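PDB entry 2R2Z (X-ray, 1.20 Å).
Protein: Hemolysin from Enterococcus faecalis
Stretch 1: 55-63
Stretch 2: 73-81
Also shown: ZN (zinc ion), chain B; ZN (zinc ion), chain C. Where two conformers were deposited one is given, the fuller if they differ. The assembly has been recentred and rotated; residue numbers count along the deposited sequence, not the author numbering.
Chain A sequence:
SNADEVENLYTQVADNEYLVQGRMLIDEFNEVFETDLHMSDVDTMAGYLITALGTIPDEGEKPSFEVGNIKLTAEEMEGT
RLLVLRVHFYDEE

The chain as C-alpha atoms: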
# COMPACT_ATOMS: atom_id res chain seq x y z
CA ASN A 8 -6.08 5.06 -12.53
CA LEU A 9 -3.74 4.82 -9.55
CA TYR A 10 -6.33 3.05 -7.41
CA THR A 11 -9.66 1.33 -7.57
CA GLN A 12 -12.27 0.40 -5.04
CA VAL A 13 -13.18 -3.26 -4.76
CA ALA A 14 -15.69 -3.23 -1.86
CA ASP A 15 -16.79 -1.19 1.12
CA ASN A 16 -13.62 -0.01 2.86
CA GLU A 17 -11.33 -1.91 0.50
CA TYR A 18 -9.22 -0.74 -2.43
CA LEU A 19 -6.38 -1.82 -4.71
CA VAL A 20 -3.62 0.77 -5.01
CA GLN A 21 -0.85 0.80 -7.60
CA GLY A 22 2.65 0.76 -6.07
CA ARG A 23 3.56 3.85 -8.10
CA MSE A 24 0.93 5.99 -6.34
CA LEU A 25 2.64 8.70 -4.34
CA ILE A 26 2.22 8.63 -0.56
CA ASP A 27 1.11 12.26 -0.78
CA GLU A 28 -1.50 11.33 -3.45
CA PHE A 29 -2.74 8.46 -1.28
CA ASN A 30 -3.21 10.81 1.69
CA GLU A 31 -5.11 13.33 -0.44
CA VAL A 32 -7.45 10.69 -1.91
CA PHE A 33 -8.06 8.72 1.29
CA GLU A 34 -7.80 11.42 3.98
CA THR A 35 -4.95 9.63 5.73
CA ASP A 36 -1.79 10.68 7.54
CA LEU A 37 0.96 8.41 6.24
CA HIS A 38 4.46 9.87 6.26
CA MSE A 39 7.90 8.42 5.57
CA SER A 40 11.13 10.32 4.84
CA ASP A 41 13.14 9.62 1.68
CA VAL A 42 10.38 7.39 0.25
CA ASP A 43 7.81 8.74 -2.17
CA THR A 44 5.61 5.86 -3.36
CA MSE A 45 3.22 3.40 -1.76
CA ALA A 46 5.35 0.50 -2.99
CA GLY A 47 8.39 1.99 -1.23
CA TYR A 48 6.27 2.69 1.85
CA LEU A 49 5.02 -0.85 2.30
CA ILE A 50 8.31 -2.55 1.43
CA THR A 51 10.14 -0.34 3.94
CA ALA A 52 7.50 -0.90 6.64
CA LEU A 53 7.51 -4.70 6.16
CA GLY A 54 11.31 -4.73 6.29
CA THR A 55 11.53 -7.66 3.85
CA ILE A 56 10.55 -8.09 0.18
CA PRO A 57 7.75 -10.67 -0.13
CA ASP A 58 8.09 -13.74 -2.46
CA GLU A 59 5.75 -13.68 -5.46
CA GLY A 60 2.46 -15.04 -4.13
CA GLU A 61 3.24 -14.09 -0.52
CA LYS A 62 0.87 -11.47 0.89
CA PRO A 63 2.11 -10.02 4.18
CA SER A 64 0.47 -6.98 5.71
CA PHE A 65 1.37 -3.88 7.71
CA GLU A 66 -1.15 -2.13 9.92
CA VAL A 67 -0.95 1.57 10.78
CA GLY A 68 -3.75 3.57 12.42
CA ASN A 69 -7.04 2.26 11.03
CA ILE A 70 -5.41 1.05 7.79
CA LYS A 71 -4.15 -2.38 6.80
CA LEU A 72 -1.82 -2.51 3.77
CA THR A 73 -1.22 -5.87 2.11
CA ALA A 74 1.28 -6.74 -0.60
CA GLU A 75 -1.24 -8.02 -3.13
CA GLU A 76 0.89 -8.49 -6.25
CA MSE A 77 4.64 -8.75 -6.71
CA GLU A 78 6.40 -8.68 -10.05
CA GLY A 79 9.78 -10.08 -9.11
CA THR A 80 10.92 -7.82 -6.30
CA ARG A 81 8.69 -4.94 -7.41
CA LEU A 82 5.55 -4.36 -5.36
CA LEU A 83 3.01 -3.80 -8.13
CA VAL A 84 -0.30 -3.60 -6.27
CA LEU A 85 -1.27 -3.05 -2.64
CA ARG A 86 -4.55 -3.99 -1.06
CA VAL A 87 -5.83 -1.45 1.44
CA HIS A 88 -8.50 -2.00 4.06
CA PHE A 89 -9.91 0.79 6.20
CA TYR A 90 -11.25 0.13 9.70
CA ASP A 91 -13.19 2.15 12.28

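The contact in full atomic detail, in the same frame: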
# COMPACT_ATOMS: atom_id res chain seq x y z
N THR A 55 11.10 -6.53 4.67
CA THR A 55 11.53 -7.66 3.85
C THR A 55 10.68 -7.66 2.59
O THR A 55 9.49 -7.35 2.65
CB THR A 55 11.34 -9.01 4.58
OG1 THR A 55 12.17 -9.05 5.74
CG2 THR A 55 11.73 -10.19 3.69
N ILE A 56 11.28 -8.00 1.46
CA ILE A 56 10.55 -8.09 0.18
C ILE A 56 9.83 -9.44 0.12
O ILE A 56 10.47 -10.48 0.25
CB ILE A 56 11.50 -7.90 -1.03
CG1 ILE A 56 12.21 -6.54 -0.96
CG2 ILE A 56 10.73 -8.00 -2.34
CD1 ILE A 56 13.24 -6.29 -2.05
N PRO A 57 8.50 -9.42 -0.03
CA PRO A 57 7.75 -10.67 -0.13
C PRO A 57 8.09 -11.46 -1.40
O PRO A 57 8.36 -10.84 -2.44
CB PRO A 57 6.29 -10.18 -0.21
CG PRO A 57 6.31 -8.77 0.34
CD PRO A 57 7.63 -8.23 -0.05
N ASP A 58 8.05 -12.79 -1.31
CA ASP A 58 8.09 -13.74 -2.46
C ASP A 58 6.85 -13.48 -3.33
O ASP A 58 5.81 -13.04 -2.81
CB ASP A 58 8.09 -15.19 -1.88
CG ASP A 58 8.34 -16.32 -2.92
OD1 ASP A 58 8.65 -16.08 -4.10
OD2 ASP A 58 8.23 -17.51 -2.48
N GLU A 59 6.95 -13.71 -4.64
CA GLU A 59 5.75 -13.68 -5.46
C GLU A 59 4.76 -14.67 -4.87
O GLU A 59 5.13 -15.81 -4.53
CB GLU A 59 6.06 -14.05 -6.90
CG GLU A 59 6.82 -12.98 -7.64
CD GLU A 59 7.22 -13.42 -9.05
OE1 GLU A 59 7.35 -14.64 -9.25
OE2 GLU A 59 7.39 -12.55 -9.91
N GLY A 60 3.52 -14.22 -4.70
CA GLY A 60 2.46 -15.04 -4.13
C GLY A 60 2.32 -14.92 -2.63
O GLY A 60 1.34 -15.40 -2.07
N GLU A 61 3.30 -14.29 -1.97
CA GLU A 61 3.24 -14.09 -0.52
C GLU A 61 2.63 -12.73 -0.24
O GLU A 61 3.04 -11.73 -0.86
CB GLU A 61 4.64 -14.11 0.03
CG GLU A 61 4.74 -14.33 1.50
CD GLU A 61 6.17 -14.63 1.91
OE1 GLU A 61 7.12 -14.28 1.13
OE2 GLU A 61 6.34 -15.22 3.00
N LYS A 62 1.69 -12.68 0.70
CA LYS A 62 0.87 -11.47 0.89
C LYS A 62 0.88 -10.99 2.35
O LYS A 62 -0.16 -10.98 3.03
CB LYS A 62 -0.55 -11.73 0.39
CG LYS A 62 -0.61 -12.13 -1.08
CD LYS A 62 -2.04 -12.21 -1.55
CE LYS A 62 -2.10 -12.61 -3.02
NZ LYS A 62 -3.52 -12.82 -3.43
N PRO A 63 2.05 -10.55 2.83
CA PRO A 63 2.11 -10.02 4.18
C PRO A 63 1.43 -8.66 4.26
O PRO A 63 1.23 -7.99 3.25
CB PRO A 63 3.60 -9.88 4.43
CG PRO A 63 4.16 -9.60 3.08
CD PRO A 63 3.36 -10.50 2.16
N THR A 73 -1.67 -4.52 2.42
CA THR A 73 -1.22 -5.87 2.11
C THR A 73 -0.51 -5.85 0.78
O THR A 73 -0.92 -5.17 -0.16
CB THR A 73 -2.43 -6.84 2.04
OG1 THR A 73 -3.10 -6.83 3.30
CG2 THR A 73 -1.99 -8.26 1.70
N ALA A 74 0.57 -6.62 0.66
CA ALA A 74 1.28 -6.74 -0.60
C ALA A 74 0.49 -7.72 -1.46
O ALA A 74 0.63 -8.94 -1.31
CB ALA A 74 2.70 -7.27 -0.35
N GLU A 75 -0.31 -7.19 -2.38
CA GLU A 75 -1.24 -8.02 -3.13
C GLU A 75 -0.61 -8.69 -4.34
O GLU A 75 -0.94 -9.83 -4.65
CB GLU A 75 -2.45 -7.19 -3.55
CG GLU A 75 -3.60 -8.05 -4.01
CD GLU A 75 -4.10 -9.01 -2.93
OE1 GLU A 75 -4.00 -8.74 -1.70
OE2 GLU A 75 -4.60 -10.07 -3.30
N GLU A 76 0.26 -7.97 -5.04
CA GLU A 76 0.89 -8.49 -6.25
C GLU A 76 2.31 -8.01 -6.36
O GLU A 76 2.56 -6.80 -6.43
CB GLU A 76 0.11 -8.07 -7.51
CG GLU A 76 0.64 -8.75 -8.75
CD GLU A 76 -0.12 -8.41 -10.02
OE1 GLU A 76 -1.03 -7.56 -9.99
OE2 GLU A 76 0.21 -9.02 -11.07
N MSE A 77 3.21 -8.98 -6.43
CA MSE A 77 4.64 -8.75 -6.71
C MSE A 77 4.94 -9.10 -8.15
O MSE A 77 4.38 -10.05 -8.69
CB MSE A 77 5.52 -9.65 -5.84
CG MSE A 77 5.30 -9.52 -4.35
SE MSE A 77 5.70 -7.75 -3.66
CE MSE A 77 7.60 -7.69 -4.14
N GLU A 78 5.82 -8.32 -8.76
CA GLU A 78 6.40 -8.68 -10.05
C GLU A 78 7.90 -8.73 -9.82
O GLU A 78 8.56 -7.69 -9.79
CB GLU A 78 6.01 -7.68 -11.15
CG GLU A 78 6.58 -8.01 -12.55
CD GLU A 78 5.96 -7.18 -13.66
OE1 GLU A 78 4.73 -7.26 -13.84
OE2 GLU A 78 6.71 -6.45 -14.36
N GLY A 79 8.42 -9.94 -9.63
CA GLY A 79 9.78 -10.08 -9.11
C GLY A 79 9.82 -9.38 -7.76
O GLY A 79 8.91 -9.56 -6.93
N THR A 80 10.81 -8.53 -7.56
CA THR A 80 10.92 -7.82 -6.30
C THR A 80 10.18 -6.49 -6.28
O THR A 80 10.23 -5.78 -5.27
CB THR A 80 12.37 -7.62 -5.89
OG1 THR A 80 13.05 -6.87 -6.90
CG2 THR A 80 13.07 -8.95 -5.69
N ARG A 81 9.50 -6.14 -7.38
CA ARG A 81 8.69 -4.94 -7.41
C ARG A 81 7.30 -5.18 -6.82
O ARG A 81 6.60 -6.13 -7.21
CB ARG A 81 8.54 -4.46 -8.84
CG ARG A 81 7.59 -3.30 -8.98
CD ARG A 81 7.45 -2.91 -10.43
NE ARG A 81 6.61 -1.74 -10.62
CZ ARG A 81 6.43 -1.15 -11.80
NH1 ARG A 81 7.05 -1.63 -12.87
NH2 ARG A 81 5.65 -0.10 -11.90
ZN ZN B . 8.22 -15.09 -10.96
ZN ZN C . 8.15 -16.05 3.63
O HOH W 1 9.54 -11.13 -4.85
O HOH W 2 2.47 -11.65 -5.47
O HOH W 3 2.20 -10.44 -3.07
O HOH W 4 8.89 -16.06 1.75
O HOH W 5 8.69 -13.95 3.89

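A segment without regular secondary structure can still pack closely against a strand if its few direct polar contacts are supplemented by water and a small apolar core, as residues 55-63 and 73-81 of this hemolysin illustrate. The two bury 555 Å² between them.

Only one direct hydrogen bond joins backbone to backbone: Ala74 N donates to Pro63 O at 3.0 Å. Weaker CA-H...O contacts flank it, from Thr73 CA to Pro63 O and from Lys62 CA to Ala74 O, both 3.4 Å. Farther along, water bridges the gap. Water 3 donates to Glu61 O and Ala74 O, water 2 accepts from Gly60 N and Met77 N, and water 1 donates to Pro57 O and Gly79 O, so pairs of like backbone groups, two carbonyls or two N-H groups, which cannot bond to each other, are each satisfied through a shared water.

The apolar centre is built around Met77, present as selenomethionine. Its m, m, m rotamer curls the chain so that CE lies 3.6 Å from Ile56 CG2 and 4.1 Å from Pro57 CD. Buried Ala74 points toward the loop, its small CB fitting 4.0 Å from Pro57 CG and 4.1 Å from Pro63 CD.

Charged side chains work at the margins. Lys62, extended from chi2 through chi4, carries NZ to within 3.0 Å of Glu75 OE2 in a salt bridge; the CA-to-CB bond of Glu75 points away, but the p setting of chi2 helps bring its carboxylate back. Glu59 OE2 accepts a 2.8 Å hydrogen bond from Gly79 N, while its OE1 binds a zinc ion at 2.0 Å, so one carboxylate serves both metal and turn.

Tight turns shape both partners. Gly60 suits the type II turn from Asp58 to Glu61, where a CB would jam against the preceding carbonyl, and the positive phi of Gly79 favours glycine in the type II' turn.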